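Local coordinates for lasso peptide isopeptidase AtxE2 (Asticcacaulis excentricus, PDB 5TXC), which hydrolyses the isopeptide bonds of the lasso peptides astexin-2 and astexin-3, opening the threaded molecules into linear peptides, at residues A[446-451]-A[525-530]. Sequence-based numbering, arbitrary orientation.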
loop_
_atom_site.group_PDB
_atom_site.type_symbol
_atom_site.label_atom_id
_atom_site.label_comp_id
_atom_site.label_asym_id
_atom_site.label_seq_id
_atom_site.Cartn_x
_atom_site.Cartn_y
_atom_site.Cartn_z
ATOM N N GLY A 446 -7.480 -0.050 7.474
ATOM C CA GLY A 446 -7.005 1.101 8.215
ATOM C C GLY A 446 -6.586 2.270 7.347
ATOM O O GLY A 446 -5.828 3.121 7.811
ATOM N N GLY A 447 -7.066 2.345 6.097
ATOM C CA GLY A 447 -6.540 3.382 5.220
ATOM C C GLY A 447 -5.092 3.124 4.817
ATOM O O GLY A 447 -4.548 2.049 5.038
ATOM N N THR A 448 -4.443 4.175 4.297
ATOM C CA THR A 448 -3.168 4.014 3.595
ATOM C C THR A 448 -2.082 3.308 4.414
ATOM O O THR A 448 -1.328 2.496 3.867
ATOM C CB THR A 448 -2.663 5.357 3.087
ATOM O OG1 THR A 448 -3.617 5.877 2.152
ATOM C CG2 THR A 448 -1.321 5.188 2.413
ATOM N N GLY A 449 -1.963 3.564 5.697
ATOM C CA GLY A 449 -0.874 2.804 6.292
ATOM C C GLY A 449 -1.332 1.692 7.209
ATOM O O GLY A 449 -0.586 1.270 8.092
ATOM N N ASP A 450 -2.577 1.258 7.044
ATOM C CA ASP A 450 -3.298 0.487 8.050
ATOM C C ASP A 450 -3.080 1.137 9.402
ATOM O O ASP A 450 -2.548 0.536 10.341
ATOM C CB ASP A 450 -2.881 -0.974 8.099
ATOM C CG ASP A 450 -3.753 -1.770 9.055
ATOM O OD1 ASP A 450 -4.737 -1.194 9.571
ATOM O OD2 ASP A 450 -3.450 -2.960 9.323
ATOM N N GLU A 451 -3.602 2.336 9.521
ATOM C CA GLU A 451 -3.283 3.224 10.616
ATOM C C GLU A 451 -4.512 3.766 11.286
ATOM O O GLU A 451 -4.428 4.139 12.453
ATOM C CB GLU A 451 -2.419 4.385 10.102
ATOM C CG GLU A 451 -1.957 5.367 11.139
ATOM C CD GLU A 451 -0.655 4.978 11.803
ATOM O OE1 GLU A 451 -0.143 3.856 11.543
ATOM O OE2 GLU A 451 -0.128 5.831 12.551
ATOM N N GLY A 525 -4.756 10.861 8.453
ATOM C CA GLY A 525 -3.946 10.720 7.258
ATOM C C GLY A 525 -2.549 10.184 7.450
ATOM O O GLY A 525 -1.921 10.429 8.479
ATOM N N LEU A 526 -2.049 9.464 6.446
ATOM C CA LEU A 526 -0.689 8.941 6.441
ATOM C C LEU A 526 -0.140 9.077 5.024
ATOM O O LEU A 526 -0.895 8.971 4.051
ATOM C CB LEU A 526 -0.684 7.486 6.925
ATOM C CG LEU A 526 0.647 6.728 6.919
ATOM C CD1 LEU A 526 0.669 5.769 8.063
ATOM C CD2 LEU A 526 0.864 5.961 5.604
ATOM N N SER A 527 1.174 9.307 4.905
ATOM C CA SER A 527 1.825 9.576 3.608
ATOM C C SER A 527 1.169 10.805 2.982
ATOM O O SER A 527 1.128 11.873 3.623
ATOM C CB SER A 527 1.763 8.329 2.711
ATOM O OG SER A 527 2.583 7.269 3.168
ATOM N N ASP A 528 0.630 10.701 1.763
ATOM C CA ASP A 528 -0.024 11.818 1.105
ATOM C C ASP A 528 -1.212 12.311 1.915
ATOM O O ASP A 528 -1.533 13.507 1.902
ATOM C CB ASP A 528 -0.492 11.395 -0.287
ATOM C CG ASP A 528 -0.593 12.565 -1.233
ATOM O OD1 ASP A 528 0.399 13.335 -1.299
ATOM O OD2 ASP A 528 -1.659 12.733 -1.873
ATOM N N GLY A 529 -1.909 11.394 2.582
ATOM C CA GLY A 529 -2.990 11.805 3.456
ATOM C C GLY A 529 -2.517 12.683 4.593
ATOM O O GLY A 529 -3.262 13.544 5.067
ATOM N N ALA A 530 -1.271 12.499 5.032
ATOM C CA ALA A 530 -0.764 13.325 6.121
ATOM C C ALA A 530 -0.598 14.776 5.679
ATOM O O ALA A 530 -0.983 15.705 6.408
ATOM C CB ALA A 530 0.546 12.742 6.643
#
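Two flat groups of 446-451 each turn a face to the isobutyl end of L526. CD1 of L526 stands almost squarely over the E451 carboxylate, 4.0 Å from E451 CD, while E451 OE2 is salt-bridged to K640. CD2 sits over a face of the peptide group joining T448 to G449, 3.7 Å from G449 N. The fork thus straddles the two groups, with L526 CD2 also 3.7 Å from G449 CA. With CG anti to the backbone N (chi1 177°), the L526 side chain extends toward the loop. A beta carbon modelled on G449 would fall 2.3 Å from L526 CD1, a clash, so any side chain at G449 would collide with the leucine in its present place. T448 adds its methyl at a slant, CG2 lying 3.9 Å from L526 CD2, while its OG1 turns to the carbonyl oxygen of Q437. No hydrogen bond crosses between the segments, so the 187 Å² buried is held by van der Waals contact. Replacing L526 by an alanine would probably open a gap against G449 and leave the E451 carboxylate without its apolar cover. The loop has its own bracing: a type I turn from G447 to D450, closed by D450 N to G447 O at 2.9 Å. In the other segment S527, the nucleophile, has phi 58° and psi -123°, consistent with the strained nucleophile elbow of alpha/beta hydrolases, in which G525 and G529 flank the serine, and its OG hydrogen-bonds H638. L526 therefore fits the elbow against the loop following Y438, the residue that stabilises the alkoxide intermediate. The elbow joins strand 521-525 to helix 528-538, and the loop runs from the neighbouring parallel strand 431-437 to helix 454-459; S549, just beyond the adjoining strand 545-548, touches both E451 and L526.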